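Local atomic coordinates of Oxidored_FMN domain-containing protein ([Pseudomonas] geniculata N1, PDB entry 6L6J), a protein that probably works as an FMN- and [4Fe-4S]-dependent amine oxidase that oxidises 6-hydroxypseudooxynicotine. Residues 266-279 with 296-308. Numbering follows the deposited sequence.
Sequences DSGSSRFFEEGQQE and VGRFTSPDAMVSQ. With FMN (flavin mononucleotide), chain B.
The phosphate end of the FMN site shows how a loop can fasten the turn that presents an amide to a cofactor: Glu275 and Gly276 grip the backbone of Gly297 to Ser301. Gly276 N gives a nearly straight bond to Gly297 O (2.8 Å), on a lone pair in the carbonyl plane. With CG anti to its carbonyl carbon (chi1 -81°) and the chain extended beyond, Glu275 carries OE1 to Thr300 N at 3.1 Å, above the carboxylate plane, and more weakly to Ser301 N. Ser301 is the N-cap of helix 302-310, so the carboxylate sits where the helix dipole would probably favour its negative charge. With an alanine in place of Glu275, the Thr300 and Ser301 amides would probably be left without this acceptor and the turn freer to shift. In this TIM barrel the turn follows strand 293-296, the seventh, and its Arg298 N makes a weak bond to FMN O1P, while the other segment begins at the end of helix 263-266, beyond the sixth strand. The Arg298 side chain leaves the phosphate and bends at chi2 and chi3 toward the loop. Glu274 OE1 lies close to the guanidinium plane, 3.3 Å from Arg298 NH1 in a salt bridge, yet the carboxylate is turned 71° from that plane; Glu274 OE2 pairs with Arg441. Ser270 CB lies over one guanidinium face, and Phe273 O takes a weak bond from Arg298 NH2 at the edge. On the ribityl side, Asp266 OD2 accepts from FMN O3' (2.7 Å) and also bonds His173, while its OD1 uses the anti lone pair for Gln278 NE2 at 2.9 Å. The Gln278 amide rests beside Val296 CG2, which in turn touches FMN C5'. Farther along, Gln308 NE2 reaches Glu279 OE1 (3.0 Å) from above the carboxylate plane, and Arg311 pairs with Glu279 OE2.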
# COMPACT_ATOMS: atom_id res chain seq x y z
N ASP A 266 -5.41 -1.87 9.87
CA ASP A 266 -6.12 -0.73 9.21
C ASP A 266 -5.95 -0.83 7.68
O ASP A 266 -6.95 -0.83 6.96
CB ASP A 266 -5.61 0.62 9.75
CG ASP A 266 -6.45 1.82 9.29
OD1 ASP A 266 -7.67 1.63 9.13
OD2 ASP A 266 -5.88 2.92 9.13
N SER A 267 -4.72 -0.85 7.19
CA SER A 267 -4.40 -1.06 5.76
C SER A 267 -4.16 -2.56 5.52
O SER A 267 -3.03 -2.94 5.13
CB SER A 267 -3.21 -0.21 5.37
OG SER A 267 -3.44 1.15 5.69
N GLY A 268 -5.20 -3.37 5.77
CA GLY A 268 -5.18 -4.83 5.62
C GLY A 268 -4.88 -5.27 4.20
O GLY A 268 -5.70 -5.06 3.34
N SER A 269 -3.76 -5.96 3.99
CA SER A 269 -3.36 -6.58 2.69
C SER A 269 -4.46 -7.52 2.20
O SER A 269 -5.10 -8.15 3.06
CB SER A 269 -2.07 -7.31 2.83
OG SER A 269 -2.00 -8.36 1.89
N SER A 270 -4.65 -7.64 0.89
CA SER A 270 -5.67 -8.52 0.24
C SER A 270 -5.40 -10.01 0.54
O SER A 270 -6.36 -10.80 0.44
CB SER A 270 -5.79 -8.26 -1.24
OG SER A 270 -4.70 -8.83 -1.97
N ARG A 271 -4.16 -10.38 0.89
CA ARG A 271 -3.81 -11.75 1.37
C ARG A 271 -4.62 -12.15 2.63
O ARG A 271 -4.71 -13.35 2.95
CB ARG A 271 -2.30 -11.87 1.63
CG ARG A 271 -1.46 -12.07 0.37
CD ARG A 271 -0.21 -12.87 0.59
NE ARG A 271 0.85 -12.08 1.21
CZ ARG A 271 2.03 -12.55 1.60
NH1 ARG A 271 2.34 -13.84 1.48
NH2 ARG A 271 2.92 -11.72 2.11
N PHE A 272 -5.18 -11.20 3.39
CA PHE A 272 -5.73 -11.49 4.73
C PHE A 272 -7.05 -10.75 4.99
O PHE A 272 -7.78 -11.18 5.89
CB PHE A 272 -4.66 -11.17 5.77
CG PHE A 272 -3.42 -12.01 5.64
CD1 PHE A 272 -3.45 -13.37 5.94
CD2 PHE A 272 -2.22 -11.45 5.20
CE1 PHE A 272 -2.31 -14.15 5.82
CE2 PHE A 272 -1.07 -12.23 5.08
CZ PHE A 272 -1.12 -13.57 5.39
N PHE A 273 -7.37 -9.68 4.24
CA PHE A 273 -8.64 -8.93 4.41
C PHE A 273 -9.34 -8.84 3.05
O PHE A 273 -8.64 -9.03 2.08
CB PHE A 273 -8.33 -7.58 5.06
CG PHE A 273 -7.60 -7.68 6.38
CD1 PHE A 273 -6.23 -7.92 6.41
CD2 PHE A 273 -8.26 -7.52 7.59
CE1 PHE A 273 -5.55 -8.01 7.62
CE2 PHE A 273 -7.58 -7.61 8.80
CZ PHE A 273 -6.22 -7.86 8.81
N GLU A 274 -10.66 -8.64 3.02
CA GLU A 274 -11.41 -8.18 1.80
C GLU A 274 -12.19 -6.90 2.15
O GLU A 274 -12.04 -6.41 3.28
CB GLU A 274 -12.31 -9.29 1.22
CG GLU A 274 -12.68 -9.14 -0.29
CD GLU A 274 -11.59 -9.07 -1.37
OE1 GLU A 274 -10.39 -9.02 -1.03
OE2 GLU A 274 -11.93 -9.05 -2.55
N GLU A 275 -12.94 -6.37 1.19
CA GLU A 275 -13.68 -5.09 1.29
C GLU A 275 -14.51 -4.99 2.57
O GLU A 275 -15.12 -5.96 2.96
CB GLU A 275 -14.65 -4.92 0.12
CG GLU A 275 -13.98 -4.41 -1.13
CD GLU A 275 -15.00 -3.86 -2.10
OE1 GLU A 275 -15.48 -2.69 -1.90
OE2 GLU A 275 -15.30 -4.63 -3.05
N GLY A 276 -14.57 -3.79 3.13
CA GLY A 276 -15.44 -3.45 4.26
C GLY A 276 -15.30 -4.45 5.38
O GLY A 276 -16.33 -4.83 5.92
N GLN A 277 -14.07 -4.86 5.68
CA GLN A 277 -13.71 -5.79 6.79
C GLN A 277 -13.88 -5.07 8.14
O GLN A 277 -14.03 -5.77 9.17
CB GLN A 277 -12.30 -6.37 6.62
CG GLN A 277 -11.17 -5.31 6.64
CD GLN A 277 -10.56 -4.99 8.00
OE1 GLN A 277 -10.93 -5.58 9.03
NE2 GLN A 277 -9.62 -4.02 7.99
N GLN A 278 -13.88 -3.73 8.14
CA GLN A 278 -13.92 -2.91 9.38
C GLN A 278 -15.36 -2.72 9.83
O GLN A 278 -15.57 -2.25 10.98
CB GLN A 278 -13.28 -1.54 9.19
CG GLN A 278 -11.85 -1.58 8.65
CD GLN A 278 -11.05 -0.38 9.09
OE1 GLN A 278 -11.56 0.53 9.74
NE2 GLN A 278 -9.77 -0.36 8.75
N GLU A 279 -16.33 -3.09 8.99
CA GLU A 279 -17.76 -2.76 9.23
C GLU A 279 -18.11 -3.19 10.65
O GLU A 279 -18.49 -2.33 11.45
CB GLU A 279 -18.69 -3.39 8.19
CG GLU A 279 -20.12 -3.46 8.69
CD GLU A 279 -21.17 -3.73 7.63
OE1 GLU A 279 -20.84 -3.67 6.41
OE2 GLU A 279 -22.33 -4.01 8.05
N VAL A 296 -13.41 3.38 6.40
CA VAL A 296 -12.60 2.84 5.28
C VAL A 296 -12.82 1.32 5.22
O VAL A 296 -13.16 0.73 6.26
CB VAL A 296 -11.11 3.23 5.46
CG1 VAL A 296 -10.92 4.75 5.39
CG2 VAL A 296 -10.54 2.69 6.76
N GLY A 297 -12.66 0.73 4.04
CA GLY A 297 -12.76 -0.73 3.86
C GLY A 297 -12.19 -1.17 2.54
O GLY A 297 -12.74 -2.08 1.92
N ARG A 298 -11.13 -0.55 2.09
CA ARG A 298 -10.55 -0.78 0.74
C ARG A 298 -11.69 -0.77 -0.29
O ARG A 298 -11.72 -1.65 -1.17
CB ARG A 298 -9.77 -2.10 0.71
CG ARG A 298 -8.56 -2.06 -0.21
CD ARG A 298 -8.30 -3.36 -0.94
NE ARG A 298 -8.23 -4.49 -0.02
CZ ARG A 298 -8.69 -5.71 -0.27
NH1 ARG A 298 -9.20 -6.00 -1.45
NH2 ARG A 298 -8.62 -6.63 0.67
N PHE A 299 -12.58 0.23 -0.18
CA PHE A 299 -13.84 0.30 -0.97
C PHE A 299 -13.48 0.49 -2.45
O PHE A 299 -12.77 1.44 -2.78
CB PHE A 299 -14.75 1.38 -0.40
CG PHE A 299 -15.30 1.09 0.98
CD1 PHE A 299 -15.98 -0.10 1.26
CD2 PHE A 299 -15.18 2.02 2.00
CE1 PHE A 299 -16.50 -0.33 2.52
CE2 PHE A 299 -15.72 1.79 3.26
CZ PHE A 299 -16.38 0.61 3.51
N THR A 300 -13.97 -0.43 -3.29
CA THR A 300 -13.70 -0.49 -4.76
C THR A 300 -15.00 -0.72 -5.55
O THR A 300 -15.08 -0.23 -6.68
CB THR A 300 -12.71 -1.62 -5.08
OG1 THR A 300 -11.75 -1.65 -4.03
CG2 THR A 300 -12.05 -1.42 -6.43
N SER A 301 -15.91 -1.54 -5.00
CA SER A 301 -17.27 -1.83 -5.53
C SER A 301 -18.19 -0.65 -5.26
O SER A 301 -18.47 -0.33 -4.10
CB SER A 301 -17.85 -3.09 -4.95
OG SER A 301 -19.20 -3.31 -5.41
N PRO A 302 -18.71 0.01 -6.32
CA PRO A 302 -19.68 1.10 -6.14
C PRO A 302 -20.95 0.66 -5.40
O PRO A 302 -21.50 1.49 -4.69
CB PRO A 302 -20.02 1.53 -7.58
CG PRO A 302 -18.87 1.01 -8.43
CD PRO A 302 -18.39 -0.25 -7.73
N ASP A 303 -21.37 -0.60 -5.57
CA ASP A 303 -22.59 -1.18 -4.94
C ASP A 303 -22.34 -1.43 -3.44
O ASP A 303 -23.27 -1.24 -2.63
CB ASP A 303 -23.03 -2.42 -5.70
CG ASP A 303 -23.39 -2.11 -7.14
OD1 ASP A 303 -23.94 -1.02 -7.38
OD2 ASP A 303 -23.11 -2.94 -8.02
N ALA A 304 -21.12 -1.81 -3.07
CA ALA A 304 -20.69 -1.93 -1.66
C ALA A 304 -20.83 -0.55 -1.01
O ALA A 304 -21.34 -0.49 0.16
CB ALA A 304 -19.28 -2.46 -1.59
N MET A 305 -20.36 0.49 -1.74
CA MET A 305 -20.33 1.90 -1.27
C MET A 305 -21.77 2.37 -1.08
O MET A 305 -22.10 2.92 -0.03
CB MET A 305 -19.56 2.81 -2.24
CG MET A 305 -18.07 2.53 -2.29
SD MET A 305 -17.05 3.30 -3.60
CE MET A 305 -18.28 4.14 -4.56
N VAL A 306 -22.63 2.12 -2.06
CA VAL A 306 -24.06 2.53 -1.97
C VAL A 306 -24.65 1.90 -0.72
O VAL A 306 -25.24 2.63 0.08
CB VAL A 306 -24.84 2.18 -3.25
CG1 VAL A 306 -26.34 2.15 -3.01
CG2 VAL A 306 -24.49 3.18 -4.36
N SER A 307 -24.40 0.59 -0.54
CA SER A 307 -24.93 -0.28 0.54
C SER A 307 -24.46 0.22 1.90
O SER A 307 -25.28 0.28 2.83
CB SER A 307 -24.52 -1.70 0.31
OG SER A 307 -25.27 -2.59 1.10
N GLN A 308 -23.20 0.61 2.01
CA GLN A 308 -22.63 1.11 3.28
C GLN A 308 -23.50 2.27 3.77
O GLN A 308 -23.72 2.36 5.00
CB GLN A 308 -21.16 1.52 3.08
CG GLN A 308 -20.19 0.34 2.99
CD GLN A 308 -19.99 -0.32 4.32
OE1 GLN A 308 -19.79 0.33 5.33
NE2 GLN A 308 -20.07 -1.63 4.35
N1 FMN B . -3.53 6.85 8.20
C2 FMN B . -3.29 7.95 8.98
O2 FMN B . -4.11 8.20 9.87
N3 FMN B . -2.25 8.78 8.84
C4 FMN B . -1.34 8.58 7.87
O4 FMN B . -0.39 9.35 7.74
C4A FMN B . -1.50 7.40 6.98
N5 FMN B . -0.62 7.14 5.98
C5A FMN B . -0.85 6.10 5.15
C6 FMN B . 0.01 5.87 4.08
C7 FMN B . -0.24 4.81 3.23
C7M FMN B . 0.72 4.55 2.14
C8 FMN B . -1.42 3.96 3.41
C8M FMN B . -1.70 2.79 2.51
C9 FMN B . -2.28 4.17 4.45
C9A FMN B . -2.06 5.22 5.34
N10 FMN B . -2.96 5.48 6.38
C10 FMN B . -2.69 6.56 7.20
C1' FMN B . -4.18 4.66 6.62
C2' FMN B . -5.30 5.08 5.69
O2' FMN B . -5.69 6.39 6.06
C3' FMN B . -6.50 4.18 5.77
O3' FMN B . -7.07 4.29 7.08
C4' FMN B . -6.21 2.71 5.48
O4' FMN B . -5.34 2.59 4.33
C5' FMN B . -7.49 1.92 5.28
O5' FMN B . -8.17 2.45 4.16
P FMN B . -7.98 1.80 2.69
O1P FMN B . -8.52 0.39 2.79
O2P FMN B . -8.79 2.72 1.83
O3P FMN B . -6.49 1.87 2.41